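Local structure of [Ribosomal protein bS18]-alanine N-acetyltransferase (Escherichia coli O157:H7, 5ISV) at residues E19-A24 with A70-Y75; E38-F43 with F54-V59; A64-I69 with L100-R105; N121-R126 with I141-I146. The protein probably acetylates the N-terminal alanine of ribosomal protein bS18, with acetyl-CoA as the acetyl donor. One frame throughout, in Å; residues are numbered along the deposited sequence.

Contact 1. Residues E19-A24 with A70-Y75; sequences EQRAHA and AVDPDY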
loop_
_atom_site.group_PDB
_atom_site.type_symbol
_atom_site.label_atom_id
_atom_site.label_comp_id
_atom_site.label_asym_id
_atom_site.label_seq_id
_atom_site.Cartn_x
_atom_site.Cartn_y
_atom_site.Cartn_z
ATOM N N GLU A 19 13.126 -1.388 2.163
ATOM C CA GLU A 19 13.014 -0.458 1.041
ATOM C C GLU A 19 14.324 -0.399 0.183
ATOM O O GLU A 19 14.239 -0.408 -1.061
ATOM C CB GLU A 19 12.644 0.900 1.612
ATOM C CG GLU A 19 12.533 2.018 0.582
ATOM C CD GLU A 19 11.225 2.014 -0.178
ATOM O OE1 GLU A 19 10.319 1.257 0.171
ATOM O OE2 GLU A 19 11.101 2.782 -1.156
ATOM N N GLN A 20 15.502 -0.392 0.831
ATOM C CA GLN A 20 16.799 -0.427 0.113
ATOM C C GLN A 20 17.044 -1.669 -0.714
ATOM O O GLN A 20 17.707 -1.641 -1.752
ATOM C CB GLN A 20 17.971 -0.325 1.108
ATOM C CG GLN A 20 17.984 0.885 1.987
ATOM C CD GLN A 20 17.510 2.144 1.295
ATOM O OE1 GLN A 20 18.108 2.607 0.308
ATOM N NE2 GLN A 20 16.391 2.674 1.775
ATOM N N ARG A 21 16.534 -2.776 -0.216
ATOM C CA ARG A 21 16.715 -4.050 -0.850
ATOM C C ARG A 21 15.681 -4.240 -1.942
ATOM O O ARG A 21 15.990 -4.842 -2.957
ATOM C CB ARG A 21 16.632 -5.134 0.236
ATOM C CG ARG A 21 17.820 -5.117 1.202
ATOM C CD ARG A 21 17.566 -5.953 2.459
ATOM N NE ARG A 21 17.054 -7.264 2.121
ATOM C CZ ARG A 21 17.781 -8.285 1.676
ATOM N NH1 ARG A 21 19.088 -8.160 1.483
ATOM N NH2 ARG A 21 17.158 -9.428 1.389
ATOM N N ALA A 22 14.465 -3.714 -1.731
ATOM C CA ALA A 22 13.320 -3.976 -2.612
ATOM C C ALA A 22 13.092 -2.995 -3.765
ATOM O O ALA A 22 12.662 -3.371 -4.849
ATOM C CB ALA A 22 12.061 -4.060 -1.774
ATOM N N HIS A 23 13.398 -1.743 -3.515
ATOM C CA HIS A 23 13.062 -0.688 -4.504
ATOM C C HIS A 23 14.283 -0.013 -5.115
ATOM O O HIS A 23 15.182 0.371 -4.379
ATOM C CB HIS A 23 12.176 0.345 -3.810
ATOM C CG HIS A 23 10.781 -0.121 -3.559
ATOM N ND1 HIS A 23 9.882 0.575 -2.774
ATOM C CD2 HIS A 23 10.079 -1.156 -4.089
ATOM C CE1 HIS A 23 8.719 -0.049 -2.771
ATOM N NE2 HIS A 23 8.814 -1.101 -3.563
ATOM N N ALA A 24 14.298 0.139 -6.447
ATOM C CA ALA A 24 15.347 0.882 -7.170
ATOM C C ALA A 24 15.343 2.395 -6.963
ATOM O O ALA A 24 16.377 3.035 -7.164
ATOM C CB ALA A 24 15.287 0.584 -8.651
ATOM N N ALA A 70 6.188 -2.641 0.178
ATOM C CA ALA A 70 7.369 -3.395 -0.279
ATOM C C ALA A 70 7.402 -4.734 0.401
ATOM O O ALA A 70 6.961 -4.884 1.543
ATOM C CB ALA A 70 8.693 -2.668 -0.010
ATOM N N VAL A 71 7.934 -5.683 -0.355
ATOM C CA VAL A 71 8.275 -7.023 0.189
ATOM C C VAL A 71 9.769 -7.236 0.006
ATOM O O VAL A 71 10.307 -7.025 -1.075
ATOM C CB VAL A 71 7.454 -8.156 -0.479
ATOM C CG1 VAL A 71 7.957 -9.528 -0.031
ATOM C CG2 VAL A 71 5.980 -8.061 -0.109
ATOM N N ASP A 72 10.433 -7.700 1.068
ATOM C CA ASP A 72 11.854 -7.955 0.998
ATOM C C ASP A 72 12.138 -9.017 -0.082
ATOM O O ASP A 72 11.381 -9.980 -0.183
ATOM C CB ASP A 72 12.345 -8.436 2.362
ATOM C CG ASP A 72 13.816 -8.600 2.401
ATOM O OD1 ASP A 72 14.348 -9.596 1.853
ATOM O OD2 ASP A 72 14.455 -7.660 2.912
ATOM N N PRO A 73 13.170 -8.821 -0.923
ATOM C CA PRO A 73 13.359 -9.777 -2.039
ATOM C C PRO A 73 13.582 -11.250 -1.656
ATOM O O PRO A 73 13.335 -12.121 -2.491
ATOM C CB PRO A 73 14.577 -9.236 -2.809
ATOM C CG PRO A 73 15.181 -8.184 -1.945
ATOM C CD PRO A 73 14.123 -7.695 -0.998
ATOM N N ASP A 74 13.985 -11.518 -0.411
ATOM C CA ASP A 74 14.091 -12.894 0.117
ATOM C C ASP A 74 12.744 -13.563 0.328
ATOM O O ASP A 74 12.695 -14.769 0.608
ATOM C CB ASP A 74 14.798 -12.894 1.473
ATOM C CG ASP A 74 16.285 -12.686 1.363
ATOM O OD1 ASP A 74 16.844 -12.700 0.241
ATOM O OD2 ASP A 74 16.907 -12.533 2.434
ATOM N N TYR A 75 11.659 -12.798 0.229
ATOM C CA TYR A 75 10.324 -13.234 0.537
ATOM C C TYR A 75 9.329 -13.061 -0.637
ATOM O O TYR A 75 8.128 -13.121 -0.415
ATOM C CB TYR A 75 9.861 -12.588 1.855
ATOM C CG TYR A 75 10.815 -12.784 3.081
ATOM C CD1 TYR A 75 11.863 -11.894 3.357
ATOM C CD2 TYR A 75 10.610 -13.808 3.984
ATOM C CE1 TYR A 75 12.705 -12.043 4.472
ATOM C CE2 TYR A 75 11.435 -13.969 5.102
ATOM C CZ TYR A 75 12.479 -13.082 5.367
ATOM O OH TYR A 75 13.293 -13.357 6.519
#
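R21 sets CG anti to its own carbonyl carbon (chi1 -69°) and bends at chi3 (49°), while D72 carries CG anti to its backbone N (chi1 -175°); these turns bring guanidinium and carboxylate edge to edge and nearly coplanar. The arginine grips side-on with two nitrogens. NE meets D72 OD2 at 2.7 Å and NH2 meets D72 OD1 at 2.9 Å, both bonds nearly straight and both on syn lone pairs. The anti lone pair of D72 OD1 takes the backbone N of D74 at 3.0 Å, an Asx turn that fixes the rotation of the carboxylate. D74 OD2 then adds a longer salt bridge to R21 NH2, 3.3 Å, completing a network of three charges, and P73 CG lies over one face of the guanidinium.

Further in, the contact turns apolar. A22 CB sits 3.5 Å from V71 O and also touches the methyl of A70. That methyl makes an off-centre CH-pi contact with H23, 4.2 Å from A70 CB to the ring centroid. H23 ND1 gives a bond to E19 OE2 (3.0 Å) lying in the plane of the ring; E19 OE2 also accepts from W27 N, and OE1 from N68 ND2. The C-terminal end of helix 12-22 thus packs on the exit of strand 63-71, where A70 and V71 are predicted to bind acetyl-CoA, with F54 of strand 50-60 alongside.

Contact 2. Residues E38-F43 with F54-V59; sequences ERYLNF and FAITQV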
loop_
_atom_site.group_PDB
_atom_site.type_symbol
_atom_site.label_atom_id
_atom_site.label_comp_id
_atom_site.label_asym_id
_atom_site.label_seq_id
_atom_site.Cartn_x
_atom_site.Cartn_y
_atom_site.Cartn_z
ATOM N N GLU A 38 -0.963 10.252 13.362
ATOM C CA GLU A 38 -2.372 9.970 13.626
ATOM C C GLU A 38 -3.236 9.707 12.372
ATOM O O GLU A 38 -4.215 9.003 12.483
ATOM C CB GLU A 38 -3.005 10.988 14.592
ATOM C CG GLU A 38 -3.560 12.268 14.012
ATOM C CD GLU A 38 -4.159 13.162 15.100
ATOM O OE1 GLU A 38 -4.777 12.644 16.067
ATOM O OE2 GLU A 38 -4.023 14.397 14.991
ATOM N N ARG A 39 -2.870 10.224 11.194
ATOM C CA ARG A 39 -3.635 9.882 9.974
ATOM C C ARG A 39 -3.203 8.567 9.329
ATOM O O ARG A 39 -3.909 8.010 8.484
ATOM C CB ARG A 39 -3.639 10.972 8.927
ATOM C CG ARG A 39 -2.322 11.515 8.440
ATOM C CD ARG A 39 -2.537 12.669 7.464
ATOM N NE ARG A 39 -3.472 13.684 7.980
ATOM C CZ ARG A 39 -3.138 14.837 8.569
ATOM N NH1 ARG A 39 -1.872 15.184 8.772
ATOM N NH2 ARG A 39 -4.090 15.658 8.980
ATOM N N TYR A 40 -2.076 8.019 9.759
ATOM C CA TYR A 40 -1.566 6.792 9.168
ATOM C C TYR A 40 -2.157 5.535 9.791
ATOM O O TYR A 40 -2.448 5.498 10.954
ATOM C CB TYR A 40 -0.045 6.797 9.184
ATOM C CG TYR A 40 0.464 7.724 8.113
ATOM C CD1 TYR A 40 0.523 9.103 8.335
ATOM C CD2 TYR A 40 0.844 7.249 6.869
ATOM C CE1 TYR A 40 0.978 9.944 7.346
ATOM C CE2 TYR A 40 1.299 8.092 5.851
ATOM C CZ TYR A 40 1.347 9.458 6.098
ATOM O OH TYR A 40 1.725 10.331 5.083
ATOM N N LEU A 41 -2.288 4.529 8.942
ATOM C CA LEU A 41 -2.637 3.152 9.353
ATOM C C LEU A 41 -1.635 2.247 8.688
ATOM O O LEU A 41 -1.930 1.636 7.665
ATOM C CB LEU A 41 -4.082 2.831 8.932
ATOM C CG LEU A 41 -4.710 1.551 9.511
ATOM C CD1 LEU A 41 -4.869 1.663 11.009
ATOM C CD2 LEU A 41 -6.052 1.246 8.869
ATOM N N ASN A 42 -0.444 2.177 9.303
ATOM C CA ASN A 42 0.690 1.480 8.712
ATOM C C ASN A 42 0.801 0.073 9.327
ATOM O O ASN A 42 0.617 -0.098 10.518
ATOM C CB ASN A 42 1.977 2.261 9.033
ATOM C CG ASN A 42 2.001 3.619 8.333
ATOM O OD1 ASN A 42 1.260 3.820 7.380
ATOM N ND2 ASN A 42 2.850 4.524 8.771
ATOM N N PHE A 43 1.178 -0.872 8.492
ATOM C CA PHE A 43 1.251 -2.323 8.892
ATOM C C PHE A 43 2.572 -2.915 8.450
ATOM O O PHE A 43 3.183 -2.511 7.463
ATOM C CB PHE A 43 0.093 -3.116 8.248
ATOM C CG PHE A 43 -1.258 -2.779 8.809
ATOM C CD1 PHE A 43 -1.590 -3.106 10.134
ATOM C CD2 PHE A 43 -2.204 -2.098 8.021
ATOM C CE1 PHE A 43 -2.813 -2.803 10.666
ATOM C CE2 PHE A 43 -3.427 -1.772 8.557
ATOM C CZ PHE A 43 -3.737 -2.105 9.865
ATOM N N PHE A 54 6.082 -4.334 4.414
ATOM C CA PHE A 54 5.363 -3.261 5.108
ATOM C C PHE A 54 4.462 -2.526 4.095
ATOM O O PHE A 54 4.687 -2.632 2.907
ATOM C CB PHE A 54 6.342 -2.225 5.720
ATOM C CG PHE A 54 7.151 -1.482 4.706
ATOM C CD1 PHE A 54 6.615 -0.346 4.060
ATOM C CD2 PHE A 54 8.410 -1.883 4.332
ATOM C CE1 PHE A 54 7.334 0.274 3.098
ATOM C CE2 PHE A 54 9.138 -1.234 3.379
ATOM C CZ PHE A 54 8.593 -0.133 2.749
ATOM N N ALA A 55 3.463 -1.860 4.673
ATOM C CA ALA A 55 2.528 -1.027 3.858
ATOM C C ALA A 55 2.262 0.246 4.639
ATOM O O ALA A 55 1.868 0.236 5.778
ATOM C CB ALA A 55 1.253 -1.773 3.607
ATOM N N ILE A 56 2.411 1.373 3.929
ATOM C CA ILE A 56 2.250 2.733 4.514
ATOM C C ILE A 56 1.001 3.339 3.858
ATOM O O ILE A 56 0.975 3.532 2.631
ATOM C CB ILE A 56 3.470 3.573 4.184
ATOM C CG1 ILE A 56 4.799 2.966 4.532
ATOM C CG2 ILE A 56 3.347 4.991 4.786
ATOM C CD1 ILE A 56 4.973 2.683 5.983
ATOM N N THR A 57 0.016 3.674 4.691
ATOM C CA THR A 57 -1.276 4.149 4.184
ATOM C C THR A 57 -1.736 5.337 4.995
ATOM O O THR A 57 -1.735 5.286 6.215
ATOM C CB THR A 57 -2.351 3.044 4.282
ATOM O OG1 THR A 57 -1.922 1.899 3.544
ATOM C CG2 THR A 57 -3.726 3.481 3.731
ATOM N N GLN A 58 -2.133 6.446 4.292
ATOM C CA GLN A 58 -2.679 7.594 4.977
ATOM C C GLN A 58 -4.189 7.486 4.840
ATOM O O GLN A 58 -4.674 7.192 3.741
ATOM C CB GLN A 58 -2.169 8.885 4.252
ATOM C CG GLN A 58 -2.282 10.175 5.006
ATOM C CD GLN A 58 -1.907 11.325 4.065
ATOM O OE1 GLN A 58 -0.750 11.730 3.966
ATOM N NE2 GLN A 58 -2.824 11.650 3.227
ATOM N N VAL A 59 -4.925 7.727 5.916
ATOM C CA VAL A 59 -6.379 7.769 5.894
ATOM C C VAL A 59 -6.826 9.190 6.230
ATOM O O VAL A 59 -6.529 9.684 7.315
ATOM C CB VAL A 59 -7.006 6.783 6.915
ATOM C CG1 VAL A 59 -8.525 6.805 6.808
ATOM C CG2 VAL A 59 -6.491 5.355 6.690
HETATM O O HOH W 1 -0.996 0.195 5.535
#
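In this GNAT fold the chain leading into strand 43-47 already pairs antiparallel with strand 50-60, as a single bridge at Y40 and Q58 and a regular hydrogen-bonded pair at F43 and A55. Q58 leaves the strand with CG anti to its backbone N (chi1 -163°) and runs on extended. Its CB touches the Y40 ring at CE2. Its CG lies 3.8 Å above the plane of the Y40 ring, offset toward the rim, a CH-pi contact; Q58 CG also meets R39 CD at 3.5 Å, and the R39 side chain runs beside that of Q58 in the same direction. At the tip, Q58 OE1 comes to 3.1 Å from Y40 OH, which is hydrogen-bonded to N35 OD1, and the amide stands almost perpendicular to the ring.

Between the two bridged sites the pairing is irregular. L41 N bonds T57 O at 2.9 Å, but T57 N turns to a side chain, N42 OD1, at 3.0 Å, so the asparagine stands in for a backbone carbonyl. N42 ND2 in turn reaches N35 O, which holds the amide in place. On the other side of the backbone a water donates to L41 O at 2.7 Å, gives a weak bond to A55 O, and lies 2.8 Å from T57 OG1.

Contact 3. Residues A64-I69 with L100-R105; sequences ATLFNI and LWLEVR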
loop_
_atom_site.group_PDB
_atom_site.type_symbol
_atom_site.label_atom_id
_atom_site.label_comp_id
_atom_site.label_asym_id
_atom_site.label_seq_id
_atom_site.Cartn_x
_atom_site.Cartn_y
_atom_site.Cartn_z
ATOM N N ALA A 64 -8.633 6.343 1.905
ATOM C CA ALA A 64 -7.291 5.891 2.228
ATOM C C ALA A 64 -6.421 5.905 0.987
ATOM O O ALA A 64 -6.901 5.654 -0.113
ATOM C CB ALA A 64 -7.341 4.484 2.821
ATOM N N THR A 65 -5.148 6.253 1.145
ATOM C CA THR A 65 -4.203 6.258 0.070
ATOM C C THR A 65 -2.956 5.468 0.490
ATOM O O THR A 65 -2.316 5.806 1.481
ATOM C CB THR A 65 -3.810 7.696 -0.300
ATOM O OG1 THR A 65 -4.988 8.380 -0.747
ATOM C CG2 THR A 65 -2.818 7.713 -1.405
ATOM N N LEU A 66 -2.596 4.489 -0.342
ATOM C CA LEU A 66 -1.384 3.686 -0.132
ATOM C C LEU A 66 -0.193 4.511 -0.649
ATOM O O LEU A 66 -0.105 4.809 -1.863
ATOM C CB LEU A 66 -1.489 2.359 -0.884
ATOM C CG LEU A 66 -0.329 1.382 -0.702
ATOM C CD1 LEU A 66 -0.270 0.812 0.704
ATOM C CD2 LEU A 66 -0.449 0.295 -1.768
ATOM N N PHE A 67 0.683 4.945 0.243
ATOM C CA PHE A 67 1.861 5.722 -0.105
ATOM C C PHE A 67 3.019 4.811 -0.544
ATOM O O PHE A 67 3.860 5.245 -1.331
ATOM C CB PHE A 67 2.277 6.676 1.022
ATOM C CG PHE A 67 1.630 8.046 0.906
ATOM C CD1 PHE A 67 0.266 8.208 1.146
ATOM C CD2 PHE A 67 2.374 9.130 0.495
ATOM C CE1 PHE A 67 -0.363 9.446 0.980
ATOM C CE2 PHE A 67 1.775 10.387 0.378
ATOM C CZ PHE A 67 0.418 10.537 0.636
ATOM N N ASN A 68 3.114 3.573 0.025
ATOM C CA ASN A 68 4.213 2.700 -0.310
ATOM C C ASN A 68 3.912 1.306 0.231
ATOM O O ASN A 68 3.282 1.188 1.243
ATOM C CB ASN A 68 5.506 3.210 0.335
ATOM C CG ASN A 68 6.759 2.616 -0.295
ATOM O OD1 ASN A 68 6.707 1.920 -1.292
ATOM N ND2 ASN A 68 7.901 2.882 0.318
ATOM N N ILE A 69 4.395 0.319 -0.519
ATOM C CA ILE A 69 4.363 -1.078 -0.039
ATOM C C ILE A 69 5.595 -1.719 -0.610
ATOM O O ILE A 69 6.023 -1.419 -1.696
ATOM C CB ILE A 69 3.067 -1.787 -0.492
ATOM C CG1 ILE A 69 2.937 -3.214 0.107
ATOM C CG2 ILE A 69 2.947 -1.793 -2.026
ATOM C CD1 ILE A 69 1.550 -3.826 -0.041
ATOM N N LEU A 100 -9.918 2.923 -1.286
ATOM C CA LEU A 100 -8.463 2.871 -1.163
ATOM C C LEU A 100 -7.866 3.189 -2.551
ATOM O O LEU A 100 -8.201 2.551 -3.536
ATOM C CB LEU A 100 -8.013 1.489 -0.668
ATOM C CG LEU A 100 -6.522 1.194 -0.697
ATOM C CD1 LEU A 100 -5.746 2.129 0.244
ATOM C CD2 LEU A 100 -6.279 -0.250 -0.235
ATOM N N TRP A 101 -6.916 4.100 -2.573
ATOM C CA TRP A 101 -6.223 4.556 -3.786
ATOM C C TRP A 101 -4.747 4.182 -3.729
ATOM O O TRP A 101 -4.146 4.164 -2.661
ATOM C CB TRP A 101 -6.276 6.111 -3.850
ATOM C CG TRP A 101 -7.620 6.647 -3.929
ATOM C CD1 TRP A 101 -8.497 6.860 -2.895
ATOM C CD2 TRP A 101 -8.300 7.024 -5.124
ATOM N NE1 TRP A 101 -9.684 7.328 -3.385
ATOM C CE2 TRP A 101 -9.594 7.424 -4.754
ATOM C CE3 TRP A 101 -7.952 7.036 -6.481
ATOM C CZ2 TRP A 101 -10.524 7.902 -5.687
ATOM C CZ3 TRP A 101 -8.903 7.502 -7.422
ATOM C CH2 TRP A 101 -10.160 7.909 -7.021
ATOM N N LEU A 102 -4.167 3.937 -4.878
ATOM C CA LEU A 102 -2.706 3.742 -4.988
ATOM C C LEU A 102 -2.223 4.188 -6.339
ATOM O O LEU A 102 -3.028 4.438 -7.248
ATOM C CB LEU A 102 -2.285 2.260 -4.748
ATOM C CG LEU A 102 -2.842 1.212 -5.706
ATOM C CD1 LEU A 102 -2.094 1.108 -7.037
ATOM C CD2 LEU A 102 -2.810 -0.170 -5.033
ATOM N N GLU A 103 -0.910 4.297 -6.474
ATOM C CA GLU A 103 -0.268 4.681 -7.712
ATOM C C GLU A 103 0.795 3.624 -8.029
ATOM O O GLU A 103 1.501 3.167 -7.104
ATOM C CB GLU A 103 0.417 6.027 -7.490
ATOM C CG GLU A 103 0.201 7.030 -8.548
ATOM C CD GLU A 103 0.576 8.439 -8.125
ATOM O OE1 GLU A 103 1.464 8.611 -7.278
ATOM O OE2 GLU A 103 -0.027 9.383 -8.653
ATOM N N VAL A 104 0.890 3.210 -9.280
ATOM C CA VAL A 104 1.833 2.174 -9.670
ATOM C C VAL A 104 2.480 2.528 -10.996
ATOM O O VAL A 104 1.825 3.012 -11.917
ATOM C CB VAL A 104 1.130 0.771 -9.692
ATOM C CG1 VAL A 104 -0.089 0.754 -10.573
ATOM C CG2 VAL A 104 2.074 -0.349 -10.113
ATOM N N ARG A 105 3.781 2.333 -11.107
ATOM C CA ARG A 105 4.500 2.443 -12.369
ATOM C C ARG A 105 3.879 1.567 -13.436
ATOM O O ARG A 105 3.635 0.378 -13.198
ATOM C CB ARG A 105 5.972 2.076 -12.152
ATOM C CG ARG A 105 6.717 3.171 -11.456
ATOM C CD ARG A 105 8.014 2.717 -10.825
ATOM N NE ARG A 105 8.784 3.818 -10.290
ATOM C CZ ARG A 105 9.636 4.570 -10.987
ATOM N NH1 ARG A 105 9.850 4.345 -12.279
ATOM N NH2 ARG A 105 10.275 5.569 -10.384
HETATM O O HOH W 2 1.061 3.978 -4.200
#
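Strands 63-71 and 99-105 are the two parallel strands of a beta-alpha-beta unit whose connection is helix 80-94, and they separate in the splay for which GNAT enzymes are known. The short segments diverge by 28°. At the closed end the surfaces mesh closely: L100 CD1 is the bump; it fits between A64 and L66, 3.8 Å from A64 CB and more loosely against L66 CB, on the face covered by I89 and L92 of helix 80-94. One step on, L66 and L102 lie side by side and point the same way, CB to CB at 3.9 Å. L102 CG sits in the crowded position between backbone N and carbonyl carbon (chi1 61°), which carries its CD2 to the L66 CD2 branch. Across the sheet, W101 turns the edge of its indole to A64, with CD1 at 3.4 Å from A64 O, while T65 OG1 approaches W101 CB obliquely.

Two backbone bonds close the narrow end: W101 N to A64 O, 2.9 Å, and L66 N to W101 O, 2.8 Å and nearly along the C=O axis. Beyond them direct pairing with 99-105 stops; on the other edge of strand 63-71, F67 and N68 both face I56 of strand 50-60, a classic beta bulge. I69, predicted to bind acetyl-CoA, and E103, the predicted proton acceptor, lie past this point. Where the strands have parted, a water bridges them, donating to L66 O at 2.7 Å and accepting from E103 N at 3.0 Å.

Contact 4. Residues N121-R126 with I141-I146; sequences NEATIR and IMALPI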
loop_
_atom_site.group_PDB
_atom_site.type_symbol
_atom_site.label_atom_id
_atom_site.label_comp_id
_atom_site.label_asym_id
_atom_site.label_seq_id
_atom_site.Cartn_x
_atom_site.Cartn_y
_atom_site.Cartn_z
ATOM N N ASN A 121 -9.616 -0.782 -9.846
ATOM C CA ASN A 121 -9.916 -0.334 -11.210
ATOM C C ASN A 121 -8.936 0.788 -11.513
ATOM O O ASN A 121 -8.664 1.587 -10.638
ATOM C CB ASN A 121 -11.321 0.260 -11.285
ATOM C CG ASN A 121 -12.378 -0.630 -10.658
ATOM O OD1 ASN A 121 -12.669 -1.702 -11.172
ATOM N ND2 ASN A 121 -12.933 -0.204 -9.519
ATOM N N GLU A 122 -8.444 0.877 -12.739
ATOM C CA GLU A 122 -7.707 2.080 -13.195
ATOM C C GLU A 122 -8.645 3.296 -13.162
ATOM O O GLU A 122 -9.703 3.257 -13.775
ATOM C CB GLU A 122 -7.207 1.871 -14.628
ATOM C CG GLU A 122 -6.468 3.063 -15.223
ATOM C CD GLU A 122 -5.982 2.789 -16.630
ATOM O OE1 GLU A 122 -5.152 1.877 -16.800
ATOM O OE2 GLU A 122 -6.436 3.482 -17.564
ATOM N N ALA A 123 -8.251 4.347 -12.449
ATOM C CA ALA A 123 -9.030 5.560 -12.340
ATOM C C ALA A 123 -8.520 6.547 -13.371
ATOM O O ALA A 123 -9.302 7.206 -14.014
ATOM C CB ALA A 123 -8.921 6.143 -10.930
ATOM N N THR A 124 -7.213 6.674 -13.486
ATOM C CA THR A 124 -6.577 7.580 -14.400
ATOM C C THR A 124 -5.107 7.245 -14.601
ATOM O O THR A 124 -4.540 6.416 -13.907
ATOM C CB THR A 124 -6.765 9.046 -13.978
ATOM O OG1 THR A 124 -6.340 9.871 -15.066
ATOM C CG2 THR A 124 -5.997 9.415 -12.752
ATOM N N ILE A 125 -4.511 7.886 -15.582
ATOM C CA ILE A 125 -3.125 7.722 -15.958
ATOM C C ILE A 125 -2.454 9.063 -15.801
ATOM O O ILE A 125 -3.075 10.084 -16.086
ATOM C CB ILE A 125 -2.976 7.185 -17.398
ATOM C CG1 ILE A 125 -3.575 5.789 -17.508
ATOM C CG2 ILE A 125 -1.515 7.152 -17.837
ATOM C CD1 ILE A 125 -3.746 5.315 -18.927
ATOM N N ARG A 126 -1.188 9.073 -15.372
ATOM C CA ARG A 126 -0.406 10.338 -15.317
ATOM C C ARG A 126 0.772 10.162 -16.235
ATOM O O ARG A 126 1.679 9.383 -15.939
ATOM C CB ARG A 126 0.042 10.612 -13.898
ATOM C CG ARG A 126 -1.087 10.457 -12.905
ATOM C CD ARG A 126 -0.626 10.781 -11.512
ATOM N NE ARG A 126 -0.479 12.221 -11.391
ATOM C CZ ARG A 126 -0.196 12.868 -10.280
ATOM N NH1 ARG A 126 0.026 12.237 -9.121
ATOM N NH2 ARG A 126 -0.102 14.197 -10.355
ATOM N N ILE A 141 -3.068 5.350 -11.649
ATOM C CA ILE A 141 -3.776 5.573 -10.402
ATOM C C ILE A 141 -4.894 4.549 -10.394
ATOM O O ILE A 141 -5.686 4.462 -11.327
ATOM C CB ILE A 141 -4.357 7.004 -10.293
ATOM C CG1 ILE A 141 -3.224 8.008 -10.169
ATOM C CG2 ILE A 141 -5.194 7.146 -9.034
ATOM C CD1 ILE A 141 -2.045 7.833 -11.077
ATOM N N MET A 142 -4.929 3.741 -9.341
ATOM C CA MET A 142 -5.978 2.741 -9.167
ATOM C C MET A 142 -6.807 3.006 -7.917
ATOM O O MET A 142 -6.285 3.493 -6.890
ATOM C CB MET A 142 -5.365 1.327 -9.152
ATOM C CG MET A 142 -4.373 1.071 -10.279
ATOM S SD MET A 142 -3.840 -0.643 -10.388
ATOM C CE MET A 142 -5.273 -1.360 -11.146
ATOM N N ALA A 143 -8.082 2.628 -7.995
ATOM C CA ALA A 143 -9.030 2.800 -6.882
ATOM C C ALA A 143 -9.792 1.495 -6.580
ATOM O O ALA A 143 -10.228 0.800 -7.481
ATOM C CB ALA A 143 -10.025 3.928 -7.215
ATOM N N LEU A 144 -9.950 1.213 -5.297
ATOM C CA LEU A 144 -10.730 0.104 -4.817
ATOM C C LEU A 144 -11.877 0.620 -3.940
ATOM O O LEU A 144 -11.651 1.169 -2.880
ATOM C CB LEU A 144 -9.844 -0.820 -4.020
ATOM C CG LEU A 144 -10.620 -1.959 -3.334
ATOM C CD1 LEU A 144 -11.208 -2.939 -4.329
ATOM C CD2 LEU A 144 -9.712 -2.719 -2.373
ATOM N N PRO A 145 -13.116 0.437 -4.398
ATOM C CA PRO A 145 -14.261 0.687 -3.502
ATOM C C PRO A 145 -14.257 -0.359 -2.374
ATOM O O PRO A 145 -14.049 -1.522 -2.662
ATOM C CB PRO A 145 -15.478 0.560 -4.429
ATOM C CG PRO A 145 -14.913 0.766 -5.783
ATOM C CD PRO A 145 -13.544 0.149 -5.766
ATOM N N ILE A 146 -14.488 0.087 -1.152
ATOM C CA ILE A 146 -14.516 -0.779 -0.002
ATOM C C ILE A 146 -15.910 -0.777 0.623
ATOM O O ILE A 146 -16.680 -1.698 0.415
ATOM C CB ILE A 146 -13.372 -0.409 0.982
ATOM C CG1 ILE A 146 -12.037 -0.683 0.258
ATOM C CG2 ILE A 146 -13.439 -1.245 2.270
ATOM C CD1 ILE A 146 -10.801 -0.391 1.064
HETATM O O HOH W 3 -12.719 2.117 -8.786
#
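Backbone hydrogen bonds carry most of this antiparallel pairing. N121 and A143 form a hydrogen-bonded pair, N121 N to A143 O and A143 N to N121 O, both 2.9 Å; the first donor stands above the carbonyl plane, the second lies in it. E122 and M142 follow as a non-hydrogen-bonded pair. Then the register slips by one: A123 N donates to I141 O at 2.8 Å, and T124 N adds a weak bond to the same oxygen at 3.4 Å. I141 N returns a bond to T124 O, so one residue of strand 136-145 faces two of its partner. The backbone of A123 makes the kink, with phi -96° and psi -44°.

Apolar packing gathers round I141. Its CB meets T124 CG2 at 3.8 Å, the two side chains lying side by side and pointing the same way. Its CD1 presses tightly on the R126 chain, 3.3 Å from R126 CD and equally near R126 CG. A123 CB touches I141 CG2 and A143 CB more loosely, over the W101 side chain of the next strand.

Polar side-chain contacts lie at the ends. N121 ND2 gives a very short bond of 2.4 Å to a water that donates to A143 O. At the other end R126 bends at chi3 (74°), and its NH1 forms a salt bridge with E103, the predicted proton acceptor. Two strands joined in this way, with a classic beta bulge at A123 and T124, form the C-terminal beta hairpin at the edge of the GNAT sheet.

Contact 3 is the buried middle of the sheet, contacts 1 and 2 are partly buried, and contact 4 lies at the surface. Contacts 1 and 3 share strand 63-71, one at its exit and the other along its body. Strand 50-60 of contact 2 bonds to the same strand, while strand 136-145 of contact 4 pairs with strand 99-105 of contact 3. Chemistry follows place: contact 3 relies on aliphatic meshing and few bonds, contacts 2 and 4 on antiparallel backbone pairing, and contact 1 on ionic groups. Contacts 1 and 4, on opposite sides of the chain's centre, do not touch; their centres are about 24 Å apart.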